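PDB 1QSA: soluble lytic murein transglycosylase from Escherichia coli, which cleaves the glycosidic bonds between N-acetylmuramic acid and N-acetylglucosamine in peptidoglycan, forming a 1,6-anhydro bond in the N-acetylmuramic acid residue. Local coordinates for residues D4-R9 and D34-P39; R77-L82 and L92-E97; N199-F204 and Q216-A221; D369-N374 and E415-A420. All coordinates share one frame; numbering follows the deposited sequence.

Contact 1 (D4-R9 and D34-P39); sequences DEQRSR and DYPLYP. With SO4 (sulfate ion), chain C.
Y35 OH is gripped by two groups, E390 OE1 and W394 NE1, and R7 CG lies 3.8 Å from it. R7 comes across the ring, with its guanidinium plane 84° from the ring plane. Beyond CG the R7 chain runs extended to a sulfate, probably from the crystallisation liquor. NH1 donates to SO4 O4 and NH2 to SO4 O3, each at 2.8 Å. R7 NE pairs with E390. An alanine at R7 would probably leave E390 without this charged mate and open a gap beside the Y35 hydroxyl. Here the N-terminal helix of the alpha-superhelix packs on the type I turn Y35-Y38 that leads into helix 38-48. CG of Y35 is anti to its backbone N (chi1 -176°), which places CG on the side of helix 3-18. Q6 CB meets Y35 CD1 at 3.5 Å, and the two side chains lie alongside and point opposite ways. Q6 OE1 lies at the edge of the Y35 ring, in its plane, 3.6 Å from CD1. A water donates to Q6 OE1 at 2.7 Å and weakly to O of D34, the residue just before the turn. The amide NH2 of Q6 is held by D1.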
loop_
_atom_site.group_PDB
_atom_site.type_symbol
_atom_site.label_atom_id
_atom_site.label_comp_id
_atom_site.label_asym_id
_atom_site.label_seq_id
_atom_site.Cartn_x
_atom_site.Cartn_y
_atom_site.Cartn_z
ATOM N N ASP A 4 15.488 9.282 34.364
ATOM C CA ASP A 4 16.800 8.931 33.849
ATOM C C ASP A 4 17.313 7.612 34.442
ATOM O O ASP A 4 17.821 6.758 33.706
ATOM C CB ASP A 4 17.792 10.064 34.100
ATOM C CG ASP A 4 19.136 9.805 33.449
ATOM O OD1 ASP A 4 19.279 10.062 32.233
ATOM O OD2 ASP A 4 20.030 9.315 34.153
ATOM N N GLU A 5 17.170 7.431 35.759
ATOM C CA GLU A 5 17.612 6.182 36.397
ATOM C C GLU A 5 16.760 5.001 35.937
ATOM O O GLU A 5 17.278 3.899 35.727
ATOM C CB GLU A 5 17.553 6.294 37.916
ATOM C CG GLU A 5 18.716 7.097 38.467
ATOM C CD GLU A 5 18.674 7.229 39.967
ATOM O OE1 GLU A 5 18.488 6.207 40.670
ATOM O OE2 GLU A 5 18.848 8.362 40.442
ATOM N N GLN A 6 15.459 5.230 35.794
ATOM C CA GLN A 6 14.548 4.176 35.330
ATOM C C GLN A 6 14.942 3.700 33.927
ATOM O O GLN A 6 14.858 2.501 33.619
ATOM C CB GLN A 6 13.107 4.681 35.330
ATOM C CG GLN A 6 12.556 4.857 36.743
ATOM C CD GLN A 6 11.333 5.767 36.808
ATOM O OE1 GLN A 6 10.828 6.233 35.783
ATOM N NE2 GLN A 6 10.832 5.993 38.022
ATOM N N ARG A 7 15.364 4.630 33.076
ATOM C CA ARG A 7 15.787 4.284 31.713
ATOM C C ARG A 7 16.916 3.252 31.735
ATOM O O ARG A 7 16.875 2.258 30.999
ATOM C CB ARG A 7 16.203 5.539 30.948
ATOM C CG ARG A 7 15.004 6.311 30.444
ATOM C CD ARG A 7 15.406 7.660 29.896
ATOM N NE ARG A 7 14.286 8.291 29.208
ATOM C CZ ARG A 7 14.379 9.437 28.538
ATOM N NH1 ARG A 7 15.536 10.090 28.503
ATOM N NH2 ARG A 7 13.311 9.941 27.927
ATOM N N SER A 8 17.914 3.470 32.594
ATOM C CA SER A 8 19.032 2.526 32.700
ATOM C C SER A 8 18.529 1.160 33.176
ATOM O O SER A 8 18.894 0.132 32.598
ATOM C CB SER A 8 20.109 3.034 33.674
ATOM O OG SER A 8 20.767 4.194 33.183
ATOM N N ARG A 9 17.688 1.153 34.211
ATOM C CA ARG A 9 17.155 -0.110 34.744
ATOM C C ARG A 9 16.294 -0.823 33.703
ATOM O O ARG A 9 16.310 -2.052 33.629
ATOM C CB ARG A 9 16.364 0.110 36.033
ATOM C CG ARG A 9 17.220 0.673 37.175
ATOM C CD ARG A 9 16.610 0.379 38.539
ATOM N NE ARG A 9 15.227 0.834 38.696
ATOM C CZ ARG A 9 14.869 2.099 38.890
ATOM N NH1 ARG A 9 15.782 3.065 38.834
ATOM N NH2 ARG A 9 13.594 2.406 39.041
ATOM N N ASP A 34 6.897 2.569 38.203
ATOM C CA ASP A 34 6.627 3.964 37.848
ATOM C C ASP A 34 7.159 4.401 36.483
ATOM O O ASP A 34 6.901 5.523 36.056
ATOM C CB ASP A 34 7.154 4.917 38.919
ATOM C CG ASP A 34 6.364 4.841 40.219
ATOM O OD1 ASP A 34 5.239 4.289 40.242
ATOM O OD2 ASP A 34 6.880 5.349 41.229
ATOM N N TYR A 35 7.914 3.533 35.811
ATOM C CA TYR A 35 8.453 3.864 34.488
ATOM C C TYR A 35 7.322 3.736 33.448
ATOM O O TYR A 35 6.557 2.770 33.495
ATOM C CB TYR A 35 9.595 2.911 34.149
ATOM C CG TYR A 35 10.286 3.241 32.844
ATOM C CD1 TYR A 35 10.898 4.491 32.650
ATOM C CD2 TYR A 35 10.321 2.319 31.796
ATOM C CE1 TYR A 35 11.524 4.810 31.444
ATOM C CE2 TYR A 35 10.943 2.623 30.587
ATOM C CZ TYR A 35 11.539 3.866 30.407
ATOM O OH TYR A 35 12.113 4.143 29.198
ATOM N N PRO A 36 7.191 4.705 32.510
ATOM C CA PRO A 36 6.116 4.629 31.505
ATOM C C PRO A 36 5.978 3.316 30.759
ATOM O O PRO A 36 4.853 2.920 30.443
ATOM C CB PRO A 36 6.426 5.789 30.556
ATOM C CG PRO A 36 7.027 6.829 31.500
ATOM C CD PRO A 36 7.918 5.988 32.414
ATOM N N LEU A 37 7.096 2.649 30.486
ATOM C CA LEU A 37 7.022 1.385 29.755
ATOM C C LEU A 37 6.816 0.121 30.607
ATOM O O LEU A 37 6.839 -0.994 30.076
ATOM C CB LEU A 37 8.205 1.228 28.794
ATOM C CG LEU A 37 8.415 2.390 27.804
ATOM C CD1 LEU A 37 9.512 2.024 26.811
ATOM C CD2 LEU A 37 7.137 2.727 27.044
ATOM N N TYR A 38 6.538 0.282 31.899
ATOM C CA TYR A 38 6.289 -0.882 32.759
ATOM C C TYR A 38 5.186 -1.800 32.180
ATOM O O TYR A 38 5.331 -3.016 32.212
ATOM C CB TYR A 38 5.953 -0.441 34.187
ATOM C CG TYR A 38 5.755 -1.601 35.123
ATOM C CD1 TYR A 38 6.844 -2.344 35.594
ATOM C CD2 TYR A 38 4.477 -1.982 35.503
ATOM C CE1 TYR A 38 6.650 -3.454 36.431
ATOM C CE2 TYR A 38 4.268 -3.083 36.333
ATOM C CZ TYR A 38 5.352 -3.811 36.787
ATOM O OH TYR A 38 5.111 -4.907 37.586
ATOM N N PRO A 39 4.100 -1.237 31.597
ATOM C CA PRO A 39 3.056 -2.121 31.039
ATOM C C PRO A 39 3.605 -3.076 29.970
ATOM O O PRO A 39 3.080 -4.179 29.798
ATOM C CB PRO A 39 2.044 -1.133 30.450
ATOM C CG PRO A 39 2.146 0.041 31.375
ATOM C CD PRO A 39 3.655 0.170 31.566
HETATM S S SO4 C . 14.465 12.989 26.124
HETATM O O1 SO4 C . 15.040 13.210 24.782
HETATM O O2 SO4 C . 13.972 14.263 26.686
HETATM O O3 SO4 C . 13.341 12.034 26.004
HETATM O O4 SO4 C . 15.521 12.471 27.007
HETATM O O HOH W 1 9.025 8.196 35.574
#

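Contact 2 (R77-L82 and L92-E97); sequences RFVNEL and LAFSPE
The F94 ring has CD2 of F78 over the centre of one face, 3.6 Å above its plane. V79 CG2 sits at the edge of the same ring, 4.0 Å from F94 CD2. The F78 ring is met at its own edge by F94. The pair is therefore a T-shaped (edge-to-face) stack, with F78 supplying the edge. The ring centroids of F78 and F94 are 5.0 Å apart and the planes stand at 77°. F78 CB also touches the F94 rim, 3.8 Å from CE2. In both phenylalanines CG is anti to the backbone N, with chi1 -162° in F78 and 172° in F94, and each ring reaches across from its helix to the other.

L82, one turn after F78, lies across F94. Its CD1 touches F94 at the root of the ring, 3.7 Å from CB. V79 CG2 also packs on S95 CB at 3.5 Å, where the chain leaves the helix. S95 turns its hydroxyl to its own segment: OG donates to E97 O at 2.9 Å, nearly along the C=O axis. That bond satisfies a polar group at a buried position.

V58 of helix 55-64 touches both phenylalanine side chains, and L91 packs on V79 and L82. Apart from the S95 hydroxyl the contact is apolar. It joins helix 69-84 to helix 88-94, consecutive in the chain and linked by a short connection. This is a helical hairpin, the kind of unit from which the alpha-superhelix of the protein is built.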
loop_
_atom_site.group_PDB
_atom_site.type_symbol
_atom_site.label_atom_id
_atom_site.label_comp_id
_atom_site.label_asym_id
_atom_site.label_seq_id
_atom_site.Cartn_x
_atom_site.Cartn_y
_atom_site.Cartn_z
ATOM N N ARG A 77 -5.442 -12.540 21.030
ATOM C CA ARG A 77 -4.434 -13.578 21.247
ATOM C C ARG A 77 -4.875 -14.566 22.344
ATOM O O ARG A 77 -4.740 -15.790 22.187
ATOM C CB ARG A 77 -3.095 -12.945 21.619
ATOM C CG ARG A 77 -1.978 -13.952 21.847
ATOM C CD ARG A 77 -0.651 -13.245 22.118
ATOM N NE ARG A 77 0.400 -14.199 22.467
ATOM C CZ ARG A 77 1.680 -13.878 22.658
ATOM N NH1 ARG A 77 2.085 -12.616 22.545
ATOM N NH2 ARG A 77 2.561 -14.824 22.979
ATOM N N PHE A 78 -5.468 -14.047 23.418
ATOM C CA PHE A 78 -5.905 -14.927 24.497
ATOM C C PHE A 78 -7.152 -15.714 24.095
ATOM O O PHE A 78 -7.367 -16.835 24.563
ATOM C CB PHE A 78 -6.121 -14.181 25.803
ATOM C CG PHE A 78 -6.154 -15.091 26.992
ATOM C CD1 PHE A 78 -5.064 -15.919 27.272
ATOM C CD2 PHE A 78 -7.276 -15.142 27.817
ATOM C CE1 PHE A 78 -5.094 -16.795 28.377
ATOM C CE2 PHE A 78 -7.311 -16.013 28.917
ATOM C CZ PHE A 78 -6.216 -16.834 29.188
ATOM N N VAL A 79 -7.988 -15.129 23.237
ATOM C CA VAL A 79 -9.158 -15.856 22.738
ATOM C C VAL A 79 -8.634 -17.087 22.004
ATOM O O VAL A 79 -9.133 -18.200 22.194
ATOM C CB VAL A 79 -10.002 -14.983 21.786
ATOM C CG1 VAL A 79 -10.862 -15.863 20.858
ATOM C CG2 VAL A 79 -10.921 -14.091 22.597
ATOM N N ASN A 80 -7.585 -16.901 21.209
ATOM C CA ASN A 80 -6.997 -18.019 20.475
ATOM C C ASN A 80 -6.382 -19.052 21.450
ATOM O O ASN A 80 -6.441 -20.264 21.200
ATOM C CB ASN A 80 -5.985 -17.513 19.438
ATOM C CG ASN A 80 -6.649 -16.703 18.336
ATOM O OD1 ASN A 80 -7.834 -16.861 18.083
ATOM N ND2 ASN A 80 -5.896 -15.810 17.699
ATOM N N GLU A 81 -5.819 -18.586 22.566
ATOM C CA GLU A 81 -5.244 -19.496 23.566
ATOM C C GLU A 81 -6.349 -20.324 24.224
ATOM O O GLU A 81 -6.209 -21.536 24.388
ATOM C CB GLU A 81 -4.441 -18.722 24.627
ATOM C CG GLU A 81 -4.047 -19.523 25.896
ATOM C CD GLU A 81 -3.291 -20.831 25.615
ATOM O OE1 GLU A 81 -2.673 -20.984 24.535
ATOM O OE2 GLU A 81 -3.310 -21.712 26.500
ATOM N N LEU A 82 -7.461 -19.676 24.572
ATOM C CA LEU A 82 -8.580 -20.390 25.185
ATOM C C LEU A 82 -9.135 -21.409 24.185
ATOM O O LEU A 82 -9.526 -22.506 24.573
ATOM C CB LEU A 82 -9.655 -19.412 25.678
ATOM C CG LEU A 82 -9.191 -18.564 26.873
ATOM C CD1 LEU A 82 -10.202 -17.469 27.136
ATOM C CD2 LEU A 82 -8.993 -19.425 28.118
ATOM N N LEU A 92 -15.920 -17.502 25.789
ATOM C CA LEU A 92 -17.039 -16.567 25.772
ATOM C C LEU A 92 -17.144 -15.730 27.058
ATOM O O LEU A 92 -17.629 -14.602 27.034
ATOM C CB LEU A 92 -18.346 -17.303 25.440
ATOM C CG LEU A 92 -18.338 -17.937 24.044
ATOM C CD1 LEU A 92 -19.609 -18.752 23.802
ATOM C CD2 LEU A 92 -18.247 -16.820 23.001
ATOM N N ALA A 93 -16.658 -16.267 28.169
ATOM C CA ALA A 93 -16.691 -15.534 29.428
ATOM C C ALA A 93 -15.632 -14.435 29.365
ATOM O O ALA A 93 -15.841 -13.321 29.845
ATOM C CB ALA A 93 -16.417 -16.488 30.607
ATOM N N PHE A 94 -14.525 -14.741 28.699
ATOM C CA PHE A 94 -13.420 -13.798 28.558
ATOM C C PHE A 94 -13.704 -12.756 27.468
ATOM O O PHE A 94 -13.348 -11.572 27.611
ATOM C CB PHE A 94 -12.117 -14.559 28.249
ATOM C CG PHE A 94 -10.963 -13.654 27.897
ATOM C CD1 PHE A 94 -10.276 -12.953 28.898
ATOM C CD2 PHE A 94 -10.601 -13.454 26.562
ATOM C CE1 PHE A 94 -9.246 -12.060 28.568
ATOM C CE2 PHE A 94 -9.571 -12.563 26.222
ATOM C CZ PHE A 94 -8.895 -11.866 27.227
ATOM N N SER A 95 -14.360 -13.199 26.396
ATOM C CA SER A 95 -14.694 -12.337 25.261
ATOM C C SER A 95 -16.165 -12.537 24.875
ATOM O O SER A 95 -16.472 -13.194 23.882
ATOM C CB SER A 95 -13.783 -12.675 24.064
ATOM O OG SER A 95 -14.078 -11.860 22.934
ATOM N N PRO A 96 -17.099 -11.959 25.657
ATOM C CA PRO A 96 -18.526 -12.107 25.346
ATOM C C PRO A 96 -18.926 -11.486 24.006
ATOM O O PRO A 96 -19.903 -11.916 23.398
ATOM C CB PRO A 96 -19.227 -11.436 26.536
ATOM C CG PRO A 96 -18.177 -10.553 27.142
ATOM C CD PRO A 96 -16.902 -11.325 26.971
ATOM N N GLU A 97 -18.172 -10.477 23.567
ATOM C CA GLU A 97 -18.420 -9.804 22.291
ATOM C C GLU A 97 -17.438 -10.307 21.232
ATOM O O GLU A 97 -16.349 -10.775 21.555
ATOM C CB GLU A 97 -18.252 -8.287 22.418
ATOM C CG GLU A 97 -19.087 -7.621 23.505
ATOM C CD GLU A 97 -20.542 -8.051 23.497
ATOM O OE1 GLU A 97 -21.139 -8.164 22.401
ATOM O OE2 GLU A 97 -21.090 -8.277 24.603
#

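Contact 3 (N199-F204 and Q216-A221); sequences NTVLTF and QMAAVA
V201 and F204 lie one turn apart on helix 201-207 and meet the A218 side of helix 212-228. V201 holds CG1 between its backbone N and carbonyl carbon (chi1 67°), the crowded position. The same rotation sets CG2 anti to the backbone N. It is CG2 that does the touching: it lies 3.7 Å from A218 CB and 4.0 Å from A221 CB, so one methyl bridges two alanines a turn apart. It also comes to 3.5 Å from A218 O. The small alanines let the backbones come close, with the CA atoms of V201 and A218 5.9 Å apart.

F204 has CG anti to its backbone N (chi1 174°). Its ring reaches M217, where CZ lies 4.0 Å from CB, and the two side chains cross obliquely. CD2 of the ring makes a looser contact with A218 CB. M217, whose chain folds back at chi2 and chi3, also touches I161 and M165. L194 packs on both F204 and A221. The contact is buried and apolar. Its two segments run roughly antiparallel, as in the helix pairs of an alpha-superhelix, with helices 154-166 and 185-196 layered beside them.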
loop_
_atom_site.group_PDB
_atom_site.type_symbol
_atom_site.label_atom_id
_atom_site.label_comp_id
_atom_site.label_asym_id
_atom_site.label_seq_id
_atom_site.Cartn_x
_atom_site.Cartn_y
_atom_site.Cartn_z
ATOM N N ASN A 199 -6.874 -22.020 -19.891
ATOM C CA ASN A 199 -7.002 -22.284 -21.317
ATOM C C ASN A 199 -8.106 -23.279 -21.629
ATOM O O ASN A 199 -8.433 -23.480 -22.795
ATOM C CB ASN A 199 -5.665 -22.702 -21.930
ATOM C CG ASN A 199 -4.688 -21.557 -21.965
ATOM O OD1 ASN A 199 -4.877 -20.591 -22.707
ATOM N ND2 ASN A 199 -3.677 -21.616 -21.106
ATOM N N THR A 200 -8.700 -23.878 -20.593
ATOM C CA THR A 200 -9.826 -24.791 -20.805
ATOM C C THR A 200 -11.140 -23.987 -20.831
ATOM O O THR A 200 -12.226 -24.561 -20.908
ATOM C CB THR A 200 -9.932 -25.853 -19.685
ATOM O OG1 THR A 200 -10.061 -25.203 -18.409
ATOM C CG2 THR A 200 -8.708 -26.744 -19.667
ATOM N N VAL A 201 -11.042 -22.659 -20.815
ATOM C CA VAL A 201 -12.231 -21.809 -20.778
ATOM C C VAL A 201 -13.302 -22.019 -21.851
ATOM O O VAL A 201 -14.491 -21.982 -21.539
ATOM C CB VAL A 201 -11.878 -20.296 -20.655
ATOM C CG1 VAL A 201 -11.185 -19.780 -21.921
ATOM C CG2 VAL A 201 -13.137 -19.489 -20.341
ATOM N N LEU A 202 -12.909 -22.240 -23.106
ATOM C CA LEU A 202 -13.921 -22.444 -24.140
ATOM C C LEU A 202 -14.629 -23.789 -23.944
ATOM O O LEU A 202 -15.849 -23.887 -24.134
ATOM C CB LEU A 202 -13.315 -22.331 -25.541
ATOM C CG LEU A 202 -14.329 -22.342 -26.692
ATOM C CD1 LEU A 202 -15.380 -21.245 -26.515
ATOM C CD2 LEU A 202 -13.588 -22.163 -28.012
ATOM N N THR A 203 -13.873 -24.806 -23.530
ATOM C CA THR A 203 -14.438 -26.131 -23.256
ATOM C C THR A 203 -15.394 -25.992 -22.062
ATOM O O THR A 203 -16.515 -26.500 -22.098
ATOM C CB THR A 203 -13.333 -27.159 -22.919
ATOM O OG1 THR A 203 -12.456 -27.293 -24.043
ATOM C CG2 THR A 203 -13.932 -28.515 -22.605
ATOM N N PHE A 204 -14.959 -25.255 -21.038
ATOM C CA PHE A 204 -15.772 -25.008 -19.842
ATOM C C PHE A 204 -17.099 -24.350 -20.247
ATOM O O PHE A 204 -18.167 -24.772 -19.814
ATOM C CB PHE A 204 -15.004 -24.094 -18.864
ATOM C CG PHE A 204 -15.804 -23.659 -17.654
ATOM C CD1 PHE A 204 -15.837 -24.450 -16.500
ATOM C CD2 PHE A 204 -16.498 -22.444 -17.656
ATOM C CE1 PHE A 204 -16.549 -24.035 -15.365
ATOM C CE2 PHE A 204 -17.217 -22.018 -16.526
ATOM C CZ PHE A 204 -17.239 -22.818 -15.377
ATOM N N GLN A 216 -19.490 -15.593 -15.273
ATOM C CA GLN A 216 -18.507 -14.863 -14.473
ATOM C C GLN A 216 -17.219 -15.664 -14.293
ATOM O O GLN A 216 -16.120 -15.098 -14.334
ATOM C CB GLN A 216 -19.084 -14.477 -13.122
ATOM C CG GLN A 216 -20.151 -13.414 -13.213
ATOM C CD GLN A 216 -20.415 -12.809 -11.864
ATOM O OE1 GLN A 216 -19.495 -12.333 -11.208
ATOM N NE2 GLN A 216 -21.658 -12.871 -11.416
ATOM N N MET A 217 -17.351 -16.972 -14.090
ATOM C CA MET A 217 -16.193 -17.844 -13.933
ATOM C C MET A 217 -15.374 -17.831 -15.228
ATOM O O MET A 217 -14.152 -17.674 -15.206
ATOM C CB MET A 217 -16.646 -19.271 -13.617
ATOM C CG MET A 217 -17.267 -19.452 -12.217
ATOM S SD MET A 217 -16.058 -19.239 -10.870
ATOM C CE MET A 217 -15.174 -20.787 -10.972
ATOM N N ALA A 218 -16.061 -17.952 -16.362
ATOM C CA ALA A 218 -15.367 -17.953 -17.651
ATOM C C ALA A 218 -14.694 -16.606 -17.948
ATOM O O ALA A 218 -13.622 -16.576 -18.539
ATOM C CB ALA A 218 -16.341 -18.331 -18.785
ATOM N N ALA A 219 -15.313 -15.503 -17.538
ATOM C CA ALA A 219 -14.733 -14.181 -17.786
ATOM C C ALA A 219 -13.417 -13.992 -17.030
ATOM O O ALA A 219 -12.492 -13.352 -17.534
ATOM C CB ALA A 219 -15.719 -13.079 -17.453
ATOM N N VAL A 220 -13.314 -14.571 -15.833
ATOM C CA VAL A 220 -12.061 -14.463 -15.083
ATOM C C VAL A 220 -10.980 -15.300 -15.791
ATOM O O VAL A 220 -9.861 -14.832 -16.015
ATOM C CB VAL A 220 -12.222 -14.936 -13.610
ATOM C CG1 VAL A 220 -10.873 -14.857 -12.882
ATOM C CG2 VAL A 220 -13.252 -14.071 -12.876
ATOM N N ALA A 221 -11.321 -16.531 -16.165
ATOM C CA ALA A 221 -10.366 -17.397 -16.849
ATOM C C ALA A 221 -9.927 -16.757 -18.173
ATOM O O ALA A 221 -8.765 -16.817 -18.551
ATOM C CB ALA A 221 -10.977 -18.765 -17.101
#

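Contact 4 (D369-N374 and E415-A420); sequences DKAPQN and EQAQLA
A371 is the first residue of the segment to touch the helix. Its CB lies 3.7 Å from A417 O. The two methyl groups are a little further apart, with A371 CB 4.4 Å from A417 CB. The CA atoms of A371 and A417 are the closest across the contact, 5.4 Å apart, a distance that two small side chains permit. A371 also touches R421, one turn further on in the same helix.

P372 follows and lays its ring on the helix. CD touches A417 CB at 4.0 Å, and CG touches Q418 CG at 3.8 Å. The proline ring and the Q418 side chain cross at about a right angle. T414 also touches the proline. The segment is part of the loop between helix 351-359 and helix 378-381. It is laid across helix 413-425, which belongs to the L domain, a family of the TPR clan.

N374 takes part through its backbone. Its carbonyl O accepts a hydrogen bond from Q418 NE2 at 2.8 Å, with an N-H...O angle of 160°. The oxygen lies close to the plane of the Q418 amide, while the donor is tilted 24° from the plane of the carbonyl. Q418 has CG anti to its carbonyl carbon (chi1 -72°) and an extended chain beyond, which brings the amide up to the loop. An alanine at Q418 would probably leave N374 O without this donor and P372 CG without its contact with the glutamine CG, with this end of the loop freer to move. A417 is also packed from the loop residue L441.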
loop_
_atom_site.group_PDB
_atom_site.type_symbol
_atom_site.label_atom_id
_atom_site.label_comp_id
_atom_site.label_asym_id
_atom_site.label_seq_id
_atom_site.Cartn_x
_atom_site.Cartn_y
_atom_site.Cartn_z
ATOM N N ASP A 369 -0.112 26.008 5.589
ATOM C CA ASP A 369 -0.952 26.254 6.765
ATOM C C ASP A 369 -0.081 25.953 7.979
ATOM O O ASP A 369 0.648 24.956 7.989
ATOM C CB ASP A 369 -2.150 25.305 6.798
ATOM C CG ASP A 369 -3.170 25.593 5.713
ATOM O OD1 ASP A 369 -3.008 26.582 4.968
ATOM O OD2 ASP A 369 -4.143 24.820 5.617
ATOM N N LYS A 370 -0.157 26.801 8.999
ATOM C CA LYS A 370 0.638 26.597 10.202
ATOM C C LYS A 370 -0.151 25.913 11.305
ATOM O O LYS A 370 -1.365 26.072 11.405
ATOM C CB LYS A 370 1.150 27.933 10.738
ATOM C CG LYS A 370 2.113 28.668 9.819
ATOM C CD LYS A 370 2.489 30.011 10.433
ATOM C CE LYS A 370 3.293 30.876 9.478
ATOM N NZ LYS A 370 3.632 32.199 10.078
ATOM N N ALA A 371 0.549 25.144 12.133
ATOM C CA ALA A 371 -0.092 24.485 13.265
ATOM C C ALA A 371 -0.287 25.585 14.325
ATOM O O ALA A 371 0.287 26.675 14.214
ATOM C CB ALA A 371 0.807 23.373 13.802
ATOM N N PRO A 372 -1.118 25.331 15.344
ATOM C CA PRO A 372 -1.349 26.333 16.394
ATOM C C PRO A 372 -0.051 26.769 17.083
ATOM O O PRO A 372 0.920 26.013 17.134
ATOM C CB PRO A 372 -2.257 25.591 17.379
ATOM C CG PRO A 372 -3.014 24.638 16.500
ATOM C CD PRO A 372 -1.940 24.129 15.568
ATOM N N GLN A 373 -0.040 27.996 17.599
ATOM C CA GLN A 373 1.130 28.522 18.300
ATOM C C GLN A 373 1.380 27.716 19.577
ATOM O O GLN A 373 2.528 27.478 19.950
ATOM C CB GLN A 373 0.929 30.000 18.644
ATOM C CG GLN A 373 0.870 30.914 17.431
ATOM C CD GLN A 373 2.188 30.966 16.676
ATOM O OE1 GLN A 373 3.248 30.643 17.224
ATOM N NE2 GLN A 373 2.132 31.404 15.423
ATOM N N ASN A 374 0.294 27.323 20.241
ATOM C CA ASN A 374 0.357 26.521 21.465
ATOM C C ASN A 374 0.067 25.064 21.114
ATOM O O ASN A 374 -1.048 24.737 20.707
ATOM C CB ASN A 374 -0.696 26.979 22.480
ATOM C CG ASN A 374 -0.373 28.316 23.103
ATOM O OD1 ASN A 374 0.480 28.409 23.988
ATOM N ND2 ASN A 374 -1.084 29.355 22.676
ATOM N N GLU A 415 -6.411 19.397 17.207
ATOM C CA GLU A 415 -5.632 18.530 18.086
ATOM C C GLU A 415 -4.614 17.728 17.272
ATOM O O GLU A 415 -3.464 17.595 17.688
ATOM C CB GLU A 415 -6.543 17.582 18.871
ATOM C CG GLU A 415 -7.384 18.282 19.940
ATOM C CD GLU A 415 -8.424 17.377 20.591
ATOM O OE1 GLU A 415 -8.981 16.483 19.913
ATOM O OE2 GLU A 415 -8.703 17.579 21.794
ATOM N N GLN A 416 -5.023 17.226 16.108
ATOM C CA GLN A 416 -4.100 16.450 15.265
ATOM C C GLN A 416 -2.935 17.313 14.758
ATOM O O GLN A 416 -1.791 16.832 14.657
ATOM C CB GLN A 416 -4.858 15.761 14.128
ATOM C CG GLN A 416 -5.803 14.669 14.645
ATOM C CD GLN A 416 -6.808 14.203 13.608
ATOM O OE1 GLN A 416 -7.354 15.010 12.862
ATOM N NE2 GLN A 416 -7.085 12.900 13.580
ATOM N N ALA A 417 -3.207 18.596 14.493
ATOM C CA ALA A 417 -2.172 19.530 14.042
ATOM C C ALA A 417 -1.222 19.866 15.200
ATOM O O ALA A 417 -0.013 20.007 15.007
ATOM C CB ALA A 417 -2.816 20.814 13.466
ATOM N N GLN A 418 -1.773 19.995 16.410
ATOM C CA GLN A 418 -0.939 20.260 17.582
ATOM C C GLN A 418 -0.025 19.065 17.814
ATOM O O GLN A 418 1.148 19.241 18.094
ATOM C CB GLN A 418 -1.782 20.469 18.835
ATOM C CG GLN A 418 -2.553 21.770 18.879
ATOM C CD GLN A 418 -3.372 21.868 20.147
ATOM O OE1 GLN A 418 -4.189 20.993 20.443
ATOM N NE2 GLN A 418 -3.155 22.928 20.909
ATOM N N LEU A 419 -0.582 17.854 17.719
ATOM C CA LEU A 419 0.204 16.636 17.905
ATOM C C LEU A 419 1.294 16.528 16.821
ATOM O O LEU A 419 2.441 16.176 17.107
ATOM C CB LEU A 419 -0.714 15.396 17.917
ATOM C CG LEU A 419 -1.555 15.200 19.196
ATOM C CD1 LEU A 419 -2.571 14.080 19.019
ATOM C CD2 LEU A 419 -0.623 14.898 20.378
ATOM N N ALA A 420 0.944 16.862 15.581
ATOM C CA ALA A 420 1.920 16.832 14.488
ATOM C C ALA A 420 3.078 17.792 14.809
ATOM O O ALA A 420 4.249 17.419 14.726
ATOM C CB ALA A 420 1.255 17.231 13.161
#

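Contacts 2 and 3 are buried and apolar. Each joins two helices consecutive in the chain, but contact 2 rests on an aromatic pair and contact 3 on small alanines. Contacts 1 and 4 set a helix against non-helical chain. Contact 4 lies at the surface, where a hydrogen bond joins the apolar touches. Contact 1 is partly buried and mixes ring packing with a water bridge, and its charged side chain bonds outside the two segments. No two contacts share a helix, and none touches another. Contacts 1 and 2 come nearest, about 11 Å between nearest atoms. Contact 3 lies across the chain's centre from contacts 1 and 4, its centre about 62 Å and about 56 Å from theirs.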